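Alpha-/beta-galactoside alpha-2,3-sialyltransferase (Photobacterium phosphoreum, PDB 2ZWI) binds CMP and zinc and probably transfers sialic acid from a CMP-linked donor to alpha- or beta-galactosides in alpha-2,3 linkage. Local coordinates at residues Gly161-Tyr166 with Arg189-Asn194; Ala115-Leu120 with His171-Asp176; Phe178-Pro183 with Ile356-Val361; Asp312-Ala317 with Ser328-Val333. All blocks are in the same frame, centred on the assembly; numbering follows the deposited sequence.

Contact 1. Residues Gly161-Tyr166 with Arg189-Asn194; sequences GFSQLY and RVISNN
The carboxamide of N194 offers one face to S163, whose CB and OG stand over it. CB lies 3.6 Å from N194 CG, and OG sits above ND2 at 2.9 Å, well off the amide plane, so the N-H bonds run past the hydroxyl and this short approach is not a hydrogen bond. At the nitrogen end of the same amide, V190 O lies nearly in line with the CG-ND2 bond, 3.2 Å from N194 ND2; it falls between the two hydrogens, and again no proper bond results. The other carboxamide, that of Q164, folds back on its own turn: its NE2 gives an almost straight bond (178°) of 2.8 Å to G161 O, meeting a lone pair in the carbonyl plane and keeping the acceptor in the amide plane. S138 of helix 128-147 is a second partner of Q164 NE2.

With chi1 at 79°, S163 OG occupies the crowded position between backbone N and carbonyl carbon, from which it also reaches I191 CG2 at 4.0 Å. Apolar contact is sparse: Q164 CG meets V190 CG1 at 4.2 Å, the two side chains crossing obliquely. F162 turns away, packs on helix 86-98 and meets the ring of F109 in strand 104-110, while the backbone of N194 pairs with Y170 as strand 195-197 begins. The loop before strand 168-172 and the end of helix 185-191 with its following turn thus meet through close polar atoms whose geometry gives no hydrogen bond between them, which implies a small surface contact held by packing, with little directional hold.

Contact 2. Residues Ala115-Leu120 with His171-Asp176; sequences AEYVRL and HMLRAD
Polar contacts centre on the phenol of Y117, which points from helix 114-125 into the bend that follows strand 168-172. R174 N donates to Y117 OH at 2.8 Å with an angle of 168°. The neighbouring L173 N is 3.1 Å from Y117 OH but is badly aimed; its hydrogen bond goes to D111 OD2, the same carboxylate oxygen that is hydrogen-bonded to Y117 OH. Phenol, carboxylate and two successive backbone amides therefore form one buried network, in which D111 probably polarises the hydroxyl and strengthens it as an acceptor.

Apolar contacts surround this tip. L173 CB lies 3.6 Å from Y117 CE1, the two side chains crossing obliquely, and R174 CB comes to 4.1 Å of Y117 CE2. M172, bent at chi3 (72°), swings its methyl back so that CE is 4.1 Å from Y117 CZ; the same methyl meets L120 CD1 tip to tip at 4.2 Å. Outside the two segments, the Y117 ring also meets that of F327 in helix 325-328.

The ionic contact is internal to 171-176. R174, bent at chi2 and chi3, holds D176 side-on, NE to OD1 and NH2 to OD2 (2.7 Å), both oxygens using syn lone pairs with the acceptors near the guanidinium plane.

Helix 114-125 follows strand 104-110, next to 168-172 in the parallel sheet, so the contact joins a helix to the carboxyl-terminal exit of an adjacent strand. Its L173 side chain lies about 7 Å from bound CMP, a position typical of the interdomain cleft of a GT-B glycosyltransferase.

Contact 3. Residues Phe178-Pro183 with Ile356-Val361; sequences FETNLP and IELNIV
The tight part lies where T180 meets the end of helix 350-357. T180 CG2, anti to its own carbonyl carbon, presses on E357 O at 3.4 Å and touches L358 CD2 at 4.1 Å. That leaves OG1 turned back to its own loop, where it is hydrogen-bonded to I177 O and takes a weak bond from L182 N. Beside it, L182 CD2 crosses E357 CG obliquely at 3.8 Å. The helix finishes in a Schellman motif, N359 having positive phi (56°).

The looser, wetter side belongs to N181 and the carboxylate of E357, whose chain is bent at chi2 (-57°). N181 ND2 gives E357 OE2 only a weak bond of 3.4 Å, with amide and carboxylate planes 45° apart. A water makes the firmer link: it donates to E357 OE2 at 2.6 Å and accepts from N181 N at 3.1 Å.

L182 also packs on helix 114-125 through Y121, S124 and R125, and L358 on F327 of helix 325-328. The contact thus joins the loop between strand 168-172 and helix 185-191, from the seven-stranded sheet's half, to helix 350-357, which comes between strands 334-340 and 366-368 of the other sheet in the chain.

Contact 4. Residues Asp312-Ala317 with Ser328-Val333; sequences DALPDA and SLPNTV
Two loops that lead into adjacent parallel strands of the six-stranded, nucleotide-binding half meet here, beside a wall of the CMP site: the side chain of L314 is about 4 Å from that of F305, a CMP-binding residue. The segment 312-317 leaves helix 305-310 through D312, which has positive phi (55°) and closes a Schellman motif. The other segment, 328-333, folds into a type I turn from P330 to V333, held by V333 N to P330 O at 3.2 Å.

What joins them is wholly apolar or van der Waals contact. L314 and P330 approach tip to tip, L314 CD2 lying 3.7 Å from P330 CG and 3.9 Å from P330 CD, so one methyl rests on the outer corner of the proline ring. L314 takes a nearly eclipsed shape, with chi2 at 6°. V333 makes most of the remaining contacts: CG1 is 4.4 Å from L314 CG, CB is 4.0 Å from P315 O, and CG2 lies 4.1 Å from A317 CA. Its chi1 of 15° is also far from a staggered value, which suggests that the branched side chain is fitted to the backbone of 315-317 at some torsional cost.

D316 directs its CB away from this interface, and D316 OD2 is hydrogen-bonded to N236 N. P315 packs on Y229 of helix 223-230 and on strand 236-240, with which A317 pairs through its backbone. Strand 317-321 starts there, between 236-240 and 334-340; helix 325-328 makes the crossover to the latter, and V333 immediately precedes strand 334-340.

From the N terminus, 115-120 is the first segment, and contact 2 closes when 171-176 packs against it. Within that span 161-166 opens contact 1, closed only by 189-194, so contacts 1 and 2 cross. Contact 3 opens at 178-183, before contact 1 is complete, and crosses it too; F178 CZ touches I191 CD1 at 3.6 Å. Its long loop ends at 356-361 and encloses contact 4, a short closure within the second sheet's half. Contacts 1 and 2 tie together the first half; contact 3 joins the halves. R174 NH2 probably bonds L358 O, linking contacts 2 and 3, while L173 packs on S328 of contact 4.

Contact 1. Residues Gly161-Tyr166 with Arg189-Asn194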
loop_
_atom_site.group_PDB
_atom_site.type_symbol
_atom_site.label_atom_id
_atom_site.label_comp_id
_atom_site.label_asym_id
_atom_site.label_seq_id
_atom_site.Cartn_x
_atom_site.Cartn_y
_atom_site.Cartn_z
ATOM N N GLY A 161 9.748 14.009 3.612
ATOM C CA GLY A 161 10.818 15.002 3.696
ATOM C C GLY A 161 12.234 14.468 3.839
ATOM O O GLY A 161 13.162 15.250 4.080
ATOM N N PHE A 162 12.409 13.156 3.676
ATOM C CA PHE A 162 13.708 12.502 3.920
ATOM C C PHE A 162 14.751 12.728 2.823
ATOM O O PHE A 162 15.954 12.613 3.093
ATOM C CB PHE A 162 13.537 10.989 4.132
ATOM C CG PHE A 162 13.033 10.604 5.497
ATOM C CD1 PHE A 162 13.890 10.026 6.428
ATOM C CD2 PHE A 162 11.689 10.797 5.842
ATOM C CE1 PHE A 162 13.433 9.659 7.698
ATOM C CE2 PHE A 162 11.214 10.431 7.105
ATOM C CZ PHE A 162 12.082 9.861 8.036
ATOM N N SER A 163 14.316 13.023 1.590
ATOM C CA SER A 163 15.286 13.277 0.501
ATOM C C SER A 163 16.162 14.524 0.757
ATOM O O SER A 163 17.192 14.721 0.095
ATOM C CB SER A 163 14.601 13.336 -0.869
ATOM O OG SER A 163 13.959 14.587 -1.082
ATOM N N GLN A 164 15.751 15.350 1.724
ATOM C CA GLN A 164 16.579 16.455 2.213
ATOM C C GLN A 164 17.816 15.959 2.967
ATOM O O GLN A 164 18.802 16.681 3.088
ATOM C CB GLN A 164 15.752 17.383 3.120
ATOM C CG GLN A 164 14.579 18.059 2.410
ATOM C CD GLN A 164 13.623 18.773 3.362
ATOM O OE1 GLN A 164 13.525 19.999 3.348
ATOM N NE2 GLN A 164 12.908 18.007 4.189
ATOM N N LEU A 165 17.758 14.727 3.470
ATOM C CA LEU A 165 18.817 14.193 4.332
ATOM C C LEU A 165 19.613 13.051 3.723
ATOM O O LEU A 165 20.816 12.928 3.985
ATOM C CB LEU A 165 18.243 13.725 5.674
ATOM C CG LEU A 165 17.816 14.717 6.763
ATOM C CD1 LEU A 165 18.915 15.730 7.041
ATOM C CD2 LEU A 165 16.530 15.404 6.395
ATOM N N TYR A 166 18.933 12.198 2.954
ATOM C CA TYR A 166 19.529 10.995 2.389
ATOM C C TYR A 166 19.041 10.791 0.953
ATOM O O TYR A 166 17.959 11.272 0.597
ATOM C CB TYR A 166 19.146 9.756 3.227
ATOM C CG TYR A 166 19.571 9.840 4.681
ATOM C CD1 TYR A 166 18.721 10.380 5.644
ATOM C CD2 TYR A 166 20.827 9.384 5.085
ATOM C CE1 TYR A 166 19.113 10.469 6.983
ATOM C CE2 TYR A 166 21.234 9.471 6.424
ATOM C CZ TYR A 166 20.366 10.013 7.362
ATOM O OH TYR A 166 20.751 10.105 8.676
ATOM N N ARG A 189 8.098 20.364 -5.154
ATOM C CA ARG A 189 9.453 20.902 -5.264
ATOM C C ARG A 189 10.461 20.129 -4.440
ATOM O O ARG A 189 11.608 20.012 -4.836
ATOM C CB ARG A 189 9.499 22.369 -4.851
ATOM C CG ARG A 189 9.378 23.344 -6.011
ATOM C CD ARG A 189 9.820 24.747 -5.588
ATOM N NE ARG A 189 9.233 25.098 -4.304
ATOM C CZ ARG A 189 8.088 25.760 -4.160
ATOM N NH1 ARG A 189 7.412 26.179 -5.227
ATOM N NH2 ARG A 189 7.641 26.024 -2.943
ATOM N N VAL A 190 10.042 19.639 -3.278
ATOM C CA VAL A 190 10.907 18.847 -2.417
ATOM C C VAL A 190 11.251 17.487 -3.060
ATOM O O VAL A 190 12.423 17.078 -3.078
ATOM C CB VAL A 190 10.287 18.663 -1.016
ATOM C CG1 VAL A 190 11.222 17.886 -0.108
ATOM C CG2 VAL A 190 9.937 20.035 -0.404
ATOM N N ILE A 191 10.248 16.817 -3.625
ATOM C CA ILE A 191 10.422 15.424 -4.052
ATOM C C ILE A 191 10.305 15.099 -5.559
ATOM O O ILE A 191 10.299 13.929 -5.927
ATOM C CB ILE A 191 9.489 14.476 -3.234
ATOM C CG1 ILE A 191 8.032 14.953 -3.307
ATOM C CG2 ILE A 191 9.979 14.378 -1.789
ATOM C CD1 ILE A 191 7.037 14.089 -2.493
ATOM N N SER A 192 10.244 16.107 -6.430
ATOM C CA SER A 192 9.935 15.854 -7.854
ATOM C C SER A 192 10.898 14.869 -8.535
ATOM O O SER A 192 10.474 14.067 -9.383
ATOM C CB SER A 192 9.804 17.165 -8.662
ATOM O OG SER A 192 11.025 17.886 -8.723
ATOM N N ASN A 193 12.172 14.912 -8.145
ATOM C CA ASN A 193 13.171 13.980 -8.686
ATOM C C ASN A 193 13.284 12.659 -7.912
ATOM O O ASN A 193 14.063 11.773 -8.286
ATOM C CB ASN A 193 14.544 14.650 -8.753
ATOM C CG ASN A 193 14.598 15.752 -9.778
ATOM O OD1 ASN A 193 14.007 15.649 -10.860
ATOM N ND2 ASN A 193 15.318 16.812 -9.453
ATOM N N ASN A 194 12.500 12.545 -6.842
ATOM C CA ASN A 194 12.587 11.426 -5.908
ATOM C C ASN A 194 11.375 10.480 -5.940
ATOM O O ASN A 194 11.277 9.584 -5.117
ATOM C CB ASN A 194 12.760 11.974 -4.485
ATOM C CG ASN A 194 13.864 13.027 -4.389
ATOM O OD1 ASN A 194 15.013 12.782 -4.770
ATOM N ND2 ASN A 194 13.515 14.205 -3.883
#

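Contact 2. Residues Ala115-Leu120 with His171-Asp176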
loop_
_atom_site.group_PDB
_atom_site.type_symbol
_atom_site.label_atom_id
_atom_site.label_comp_id
_atom_site.label_asym_id
_atom_site.label_seq_id
_atom_site.Cartn_x
_atom_site.Cartn_y
_atom_site.Cartn_z
ATOM N N ALA A 115 -4.159 6.333 3.731
ATOM C CA ALA A 115 -3.771 7.313 4.759
ATOM C C ALA A 115 -2.859 8.421 4.231
ATOM O O ALA A 115 -3.099 9.598 4.516
ATOM C CB ALA A 115 -3.139 6.625 5.972
ATOM N N GLU A 116 -1.825 8.065 3.460
ATOM C CA GLU A 116 -0.951 9.091 2.874
ATOM C C GLU A 116 -1.741 10.073 2.007
ATOM O O GLU A 116 -1.454 11.267 2.005
ATOM C CB GLU A 116 0.189 8.482 2.049
ATOM C CG GLU A 116 1.337 7.912 2.866
ATOM C CD GLU A 116 1.109 6.457 3.269
ATOM O OE1 GLU A 116 2.109 5.717 3.456
ATOM O OE2 GLU A 116 -0.065 6.047 3.388
ATOM N N TYR A 117 -2.746 9.559 1.296
ATOM C CA TYR A 117 -3.530 10.355 0.339
ATOM C C TYR A 117 -4.572 11.233 1.018
ATOM O O TYR A 117 -4.835 12.357 0.571
ATOM C CB TYR A 117 -4.077 9.458 -0.799
ATOM C CG TYR A 117 -2.900 8.995 -1.624
ATOM C CD1 TYR A 117 -2.193 7.839 -1.281
ATOM C CD2 TYR A 117 -2.421 9.770 -2.682
ATOM C CE1 TYR A 117 -1.063 7.450 -1.997
ATOM C CE2 TYR A 117 -1.297 9.379 -3.411
ATOM C CZ TYR A 117 -0.623 8.229 -3.053
ATOM O OH TYR A 117 0.490 7.860 -3.762
ATOM N N VAL A 118 -5.129 10.740 2.122
ATOM C CA VAL A 118 -5.962 11.566 3.012
ATOM C C VAL A 118 -5.129 12.721 3.601
ATOM O O VAL A 118 -5.553 13.883 3.596
ATOM C CB VAL A 118 -6.655 10.704 4.109
ATOM C CG1 VAL A 118 -7.320 11.579 5.178
ATOM C CG2 VAL A 118 -7.711 9.791 3.467
ATOM N N ARG A 119 -3.919 12.399 4.061
ATOM C CA ARG A 119 -3.015 13.402 4.592
ATOM C C ARG A 119 -2.556 14.421 3.536
ATOM O O ARG A 119 -2.499 15.627 3.821
ATOM C CB ARG A 119 -1.852 12.725 5.317
ATOM C CG ARG A 119 -2.321 12.068 6.607
ATOM C CD ARG A 119 -1.251 11.265 7.310
ATOM N NE ARG A 119 -1.807 10.596 8.494
ATOM C CZ ARG A 119 -1.179 10.506 9.659
ATOM N NH1 ARG A 119 0.015 11.060 9.818
ATOM N NH2 ARG A 119 -1.746 9.882 10.675
ATOM N N LEU A 120 -2.269 13.952 2.321
ATOM C CA LEU A 120 -1.928 14.852 1.205
ATOM C C LEU A 120 -3.066 15.822 0.849
ATOM O O LEU A 120 -2.829 17.014 0.606
ATOM C CB LEU A 120 -1.500 14.054 -0.028
ATOM C CG LEU A 120 -0.128 13.375 0.079
ATOM C CD1 LEU A 120 0.101 12.398 -1.069
ATOM C CD2 LEU A 120 0.950 14.431 0.115
ATOM N N HIS A 171 8.184 5.505 -3.475
ATOM C CA HIS A 171 7.374 4.693 -4.365
ATOM C C HIS A 171 5.913 4.961 -4.013
ATOM O O HIS A 171 5.462 4.635 -2.909
ATOM C CB HIS A 171 7.731 3.235 -4.186
ATOM C CG HIS A 171 9.188 2.942 -4.389
ATOM N ND1 HIS A 171 9.662 2.280 -5.498
ATOM C CD2 HIS A 171 10.270 3.216 -3.624
ATOM C CE1 HIS A 171 10.974 2.147 -5.410
ATOM N NE2 HIS A 171 11.368 2.705 -4.279
ATOM N N MET A 172 5.182 5.590 -4.928
ATOM C CA MET A 172 3.842 6.070 -4.600
ATOM C C MET A 172 2.721 5.339 -5.326
ATOM O O MET A 172 2.807 5.051 -6.520
ATOM C CB MET A 172 3.725 7.570 -4.883
ATOM C CG MET A 172 4.695 8.462 -4.091
ATOM S SD MET A 172 4.371 10.211 -4.419
ATOM C CE MET A 172 2.820 10.413 -3.521
ATOM N N LEU A 173 1.647 5.082 -4.594
ATOM C CA LEU A 173 0.427 4.543 -5.171
ATOM C C LEU A 173 -0.006 5.334 -6.382
ATOM O O LEU A 173 -0.344 4.763 -7.412
ATOM C CB LEU A 173 -0.686 4.572 -4.128
ATOM C CG LEU A 173 -1.284 3.288 -3.565
ATOM C CD1 LEU A 173 -0.570 2.001 -3.979
ATOM C CD2 LEU A 173 -1.479 3.405 -2.061
ATOM N N ARG A 174 0.010 6.658 -6.251
ATOM C CA ARG A 174 -0.396 7.530 -7.339
ATOM C C ARG A 174 0.536 8.732 -7.358
ATOM O O ARG A 174 0.237 9.768 -6.766
ATOM C CB ARG A 174 -1.871 7.972 -7.173
ATOM C CG ARG A 174 -2.926 6.877 -7.406
ATOM C CD ARG A 174 -2.986 6.420 -8.892
ATOM N NE ARG A 174 -3.337 7.513 -9.801
ATOM C CZ ARG A 174 -4.573 7.803 -10.193
ATOM N NH1 ARG A 174 -5.591 7.069 -9.791
ATOM N NH2 ARG A 174 -4.782 8.825 -11.006
ATOM N N ALA A 175 1.678 8.570 -8.026
ATOM C CA ALA A 175 2.648 9.644 -8.202
ATOM C C ALA A 175 2.035 10.881 -8.890
ATOM O O ALA A 175 2.516 11.996 -8.707
ATOM C CB ALA A 175 3.854 9.133 -8.990
ATOM N N ASP A 176 0.975 10.667 -9.665
ATOM C CA ASP A 176 0.286 11.748 -10.387
ATOM C C ASP A 176 -0.651 12.592 -9.507
ATOM O O ASP A 176 -1.372 13.462 -10.019
ATOM C CB ASP A 176 -0.483 11.183 -11.594
ATOM C CG ASP A 176 -1.523 10.142 -11.194
ATOM O OD1 ASP A 176 -1.322 9.445 -10.166
ATOM O OD2 ASP A 176 -2.550 10.017 -11.904
#

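Contact 3. Residues Phe178-Pro183 with Ile356-Val361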
loop_
_atom_site.group_PDB
_atom_site.type_symbol
_atom_site.label_atom_id
_atom_site.label_comp_id
_atom_site.label_asym_id
_atom_site.label_seq_id
_atom_site.Cartn_x
_atom_site.Cartn_y
_atom_site.Cartn_z
ATOM N N PHE A 178 0.440 14.852 -7.760
ATOM C CA PHE A 178 1.022 16.182 -7.960
ATOM C C PHE A 178 0.632 16.824 -9.290
ATOM O O PHE A 178 1.056 17.950 -9.581
ATOM C CB PHE A 178 2.546 16.132 -7.817
ATOM C CG PHE A 178 3.010 15.690 -6.455
ATOM C CD1 PHE A 178 2.916 16.548 -5.359
ATOM C CD2 PHE A 178 3.539 14.421 -6.268
ATOM C CE1 PHE A 178 3.346 16.147 -4.095
ATOM C CE2 PHE A 178 3.966 14.005 -5.005
ATOM C CZ PHE A 178 3.861 14.870 -3.910
ATOM N N GLU A 179 -0.171 16.120 -10.084
ATOM C CA GLU A 179 -0.686 16.650 -11.345
ATOM C C GLU A 179 -2.208 16.784 -11.338
ATOM O O GLU A 179 -2.819 16.913 -12.398
ATOM C CB GLU A 179 -0.230 15.800 -12.539
ATOM C CG GLU A 179 1.108 16.218 -13.128
ATOM C CD GLU A 179 2.271 15.913 -12.209
ATOM O OE1 GLU A 179 2.325 14.783 -11.670
ATOM O OE2 GLU A 179 3.130 16.806 -12.022
ATOM N N THR A 180 -2.812 16.770 -10.149
ATOM C CA THR A 180 -4.259 16.984 -10.010
ATOM C C THR A 180 -4.544 18.458 -9.694
ATOM O O THR A 180 -3.636 19.289 -9.750
ATOM C CB THR A 180 -4.867 16.072 -8.914
ATOM O OG1 THR A 180 -4.242 16.347 -7.652
ATOM C CG2 THR A 180 -4.679 14.591 -9.273
ATOM N N ASN A 181 -5.797 18.782 -9.370
ATOM C CA ASN A 181 -6.166 20.152 -8.970
ATOM C C ASN A 181 -5.714 20.512 -7.554
ATOM O O ASN A 181 -5.861 21.657 -7.129
ATOM C CB ASN A 181 -7.680 20.387 -9.089
ATOM C CG ASN A 181 -8.170 20.396 -10.534
ATOM O OD1 ASN A 181 -7.508 20.922 -11.434
ATOM N ND2 ASN A 181 -9.344 19.811 -10.759
ATOM N N LEU A 182 -5.178 19.545 -6.811
ATOM C CA LEU A 182 -4.722 19.831 -5.443
ATOM C C LEU A 182 -3.483 20.734 -5.474
ATOM O O LEU A 182 -2.538 20.433 -6.203
ATOM C CB LEU A 182 -4.411 18.530 -4.692
ATOM C CG LEU A 182 -5.504 17.462 -4.556
ATOM C CD1 LEU A 182 -5.091 16.499 -3.459
ATOM C CD2 LEU A 182 -6.863 18.066 -4.243
ATOM N N PRO A 183 -3.498 21.855 -4.713
ATOM C CA PRO A 183 -2.314 22.727 -4.611
ATOM C C PRO A 183 -1.205 22.080 -3.784
ATOM O O PRO A 183 -1.172 22.215 -2.559
ATOM C CB PRO A 183 -2.843 23.988 -3.904
ATOM C CG PRO A 183 -4.353 23.854 -3.906
ATOM C CD PRO A 183 -4.630 22.384 -3.927
ATOM N N ILE A 356 -11.876 11.268 -5.920
ATOM C CA ILE A 356 -12.423 11.962 -7.096
ATOM C C ILE A 356 -11.312 12.627 -7.918
ATOM O O ILE A 356 -11.240 12.437 -9.140
ATOM C CB ILE A 356 -13.539 12.966 -6.712
ATOM C CG1 ILE A 356 -14.815 12.209 -6.326
ATOM C CG2 ILE A 356 -13.812 13.954 -7.850
ATOM C CD1 ILE A 356 -15.832 13.066 -5.533
ATOM N N GLU A 357 -10.441 13.381 -7.247
ATOM C CA GLU A 357 -9.338 14.094 -7.924
ATOM C C GLU A 357 -8.401 13.179 -8.714
ATOM O O GLU A 357 -7.901 13.564 -9.781
ATOM C CB GLU A 357 -8.529 14.939 -6.933
ATOM C CG GLU A 357 -9.306 16.103 -6.325
ATOM C CD GLU A 357 -9.862 17.054 -7.380
ATOM O OE1 GLU A 357 -11.089 17.298 -7.392
ATOM O OE2 GLU A 357 -9.063 17.538 -8.209
ATOM N N LEU A 358 -8.185 11.970 -8.199
ATOM C CA LEU A 358 -7.335 10.966 -8.851
ATOM C C LEU A 358 -8.055 10.134 -9.909
ATOM O O LEU A 358 -7.474 9.211 -10.487
ATOM C CB LEU A 358 -6.735 10.032 -7.797
ATOM C CG LEU A 358 -5.625 10.654 -6.947
ATOM C CD1 LEU A 358 -5.373 9.792 -5.737
ATOM C CD2 LEU A 358 -4.360 10.790 -7.774
ATOM N N ASN A 359 -9.320 10.463 -10.145
ATOM C CA ASN A 359 -10.173 9.738 -11.087
ATOM C C ASN A 359 -10.266 8.244 -10.773
ATOM O O ASN A 359 -10.366 7.415 -11.671
ATOM C CB ASN A 359 -9.722 9.991 -12.536
ATOM C CG ASN A 359 -9.663 11.463 -12.866
ATOM O OD1 ASN A 359 -10.690 12.098 -13.104
ATOM N ND2 ASN A 359 -8.457 12.023 -12.874
ATOM N N ILE A 360 -10.213 7.918 -9.484
ATOM C CA ILE A 360 -10.424 6.556 -9.007
ATOM C C ILE A 360 -11.918 6.222 -9.128
ATOM O O ILE A 360 -12.302 5.081 -9.380
ATOM C CB ILE A 360 -9.911 6.398 -7.543
ATOM C CG1 ILE A 360 -8.369 6.422 -7.525
ATOM C CG2 ILE A 360 -10.440 5.108 -6.908
ATOM C CD1 ILE A 360 -7.754 6.619 -6.148
ATOM N N VAL A 361 -12.745 7.250 -8.952
ATOM C CA VAL A 361 -14.191 7.116 -8.979
ATOM C C VAL A 361 -14.794 8.392 -9.556
ATOM O O VAL A 361 -14.341 9.502 -9.246
ATOM C CB VAL A 361 -14.750 6.824 -7.546
ATOM C CG1 VAL A 361 -14.425 7.969 -6.567
ATOM C CG2 VAL A 361 -16.258 6.487 -7.568
HETATM O O HOH W 1 -8.022 17.001 -10.489
#

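Contact 4. Residues Asp312-Ala317 with Ser328-Val333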
loop_
_atom_site.group_PDB
_atom_site.type_symbol
_atom_site.label_atom_id
_atom_site.label_comp_id
_atom_site.label_asym_id
_atom_site.label_seq_id
_atom_site.Cartn_x
_atom_site.Cartn_y
_atom_site.Cartn_z
ATOM N N ASP A 312 -1.938 -10.597 -11.828
ATOM C CA ASP A 312 -2.852 -10.353 -12.942
ATOM C C ASP A 312 -4.135 -11.203 -12.850
ATOM O O ASP A 312 -4.561 -11.810 -13.833
ATOM C CB ASP A 312 -2.123 -10.549 -14.291
ATOM C CG ASP A 312 -2.890 -9.980 -15.475
ATOM O OD1 ASP A 312 -2.661 -10.476 -16.595
ATOM O OD2 ASP A 312 -3.721 -9.054 -15.304
ATOM N N ALA A 313 -4.738 -11.246 -11.664
ATOM C CA ALA A 313 -5.988 -11.970 -11.466
ATOM C C ALA A 313 -7.093 -10.970 -11.153
ATOM O O ALA A 313 -7.671 -10.981 -10.073
ATOM C CB ALA A 313 -5.842 -12.990 -10.362
ATOM N N LEU A 314 -7.374 -10.106 -12.123
ATOM C CA LEU A 314 -8.296 -8.981 -11.928
ATOM C C LEU A 314 -9.636 -9.262 -12.594
ATOM O O LEU A 314 -9.667 -9.931 -13.626
ATOM C CB LEU A 314 -7.688 -7.694 -12.498
ATOM C CG LEU A 314 -6.955 -6.691 -11.590
ATOM C CD1 LEU A 314 -6.763 -7.159 -10.138
ATOM C CD2 LEU A 314 -5.640 -6.326 -12.236
ATOM N N PRO A 315 -10.734 -8.728 -12.018
ATOM C CA PRO A 315 -12.063 -8.918 -12.574
ATOM C C PRO A 315 -12.328 -7.859 -13.635
ATOM O O PRO A 315 -11.458 -7.017 -13.908
ATOM C CB PRO A 315 -12.964 -8.672 -11.366
ATOM C CG PRO A 315 -12.252 -7.580 -10.626
ATOM C CD PRO A 315 -10.779 -7.894 -10.797
ATOM N N ASP A 316 -13.522 -7.889 -14.211
ATOM C CA ASP A 316 -13.901 -6.912 -15.202
ATOM C C ASP A 316 -14.288 -5.599 -14.549
ATOM O O ASP A 316 -14.082 -4.519 -15.120
ATOM C CB ASP A 316 -15.038 -7.455 -16.062
ATOM C CG ASP A 316 -14.597 -8.628 -16.903
ATOM O OD1 ASP A 316 -13.827 -8.397 -17.859
ATOM O OD2 ASP A 316 -14.988 -9.776 -16.593
ATOM N N ALA A 317 -14.830 -5.698 -13.338
ATOM C CA ALA A 317 -15.371 -4.549 -12.658
ATOM C C ALA A 317 -15.306 -4.728 -11.165
ATOM O O ALA A 317 -15.188 -5.851 -10.648
ATOM C CB ALA A 317 -16.822 -4.278 -13.102
ATOM N N SER A 328 -4.633 1.178 -5.594
ATOM C CA SER A 328 -3.668 0.372 -6.354
ATOM C C SER A 328 -4.306 -0.363 -7.533
ATOM O O SER A 328 -3.606 -0.955 -8.363
ATOM C CB SER A 328 -2.940 -0.615 -5.441
ATOM O OG SER A 328 -3.849 -1.504 -4.830
ATOM N N LEU A 329 -5.633 -0.323 -7.602
ATOM C CA LEU A 329 -6.367 -0.990 -8.661
ATOM C C LEU A 329 -6.038 -0.350 -10.008
ATOM O O LEU A 329 -6.098 0.871 -10.137
ATOM C CB LEU A 329 -7.868 -0.896 -8.385
ATOM C CG LEU A 329 -8.816 -1.783 -9.179
ATOM C CD1 LEU A 329 -8.580 -3.240 -8.850
ATOM C CD2 LEU A 329 -10.235 -1.393 -8.873
ATOM N N PRO A 330 -5.659 -1.168 -11.010
ATOM C CA PRO A 330 -5.431 -0.603 -12.348
ATOM C C PRO A 330 -6.686 0.072 -12.903
ATOM O O PRO A 330 -7.801 -0.411 -12.670
ATOM C CB PRO A 330 -5.055 -1.829 -13.179
ATOM C CG PRO A 330 -4.488 -2.813 -12.151
ATOM C CD PRO A 330 -5.369 -2.615 -10.962
ATOM N N ASN A 331 -6.510 1.188 -13.612
ATOM C CA ASN A 331 -7.648 1.988 -14.098
ATOM C C ASN A 331 -8.415 1.375 -15.280
ATOM O O ASN A 331 -9.420 1.929 -15.719
ATOM C CB ASN A 331 -7.229 3.447 -14.393
ATOM C CG ASN A 331 -6.171 3.563 -15.492
ATOM O OD1 ASN A 331 -5.449 4.563 -15.567
ATOM N ND2 ASN A 331 -6.077 2.555 -16.343
ATOM N N THR A 332 -7.931 0.231 -15.776
ATOM C CA THR A 332 -8.621 -0.569 -16.802
ATOM C C THR A 332 -9.808 -1.333 -16.214
ATOM O O THR A 332 -10.715 -1.736 -16.942
ATOM C CB THR A 332 -7.679 -1.636 -17.412
ATOM O OG1 THR A 332 -7.022 -2.317 -16.347
ATOM C CG2 THR A 332 -6.624 -0.998 -18.309
ATOM N N VAL A 333 -9.793 -1.582 -14.906
ATOM C CA VAL A 333 -10.963 -2.197 -14.269
ATOM C C VAL A 333 -12.019 -1.135 -13.939
ATOM O O VAL A 333 -11.721 -0.121 -13.316
ATOM C CB VAL A 333 -10.609 -3.219 -13.104
ATOM C CG1 VAL A 333 -9.167 -3.091 -12.643
ATOM C CG2 VAL A 333 -11.610 -3.190 -11.942
#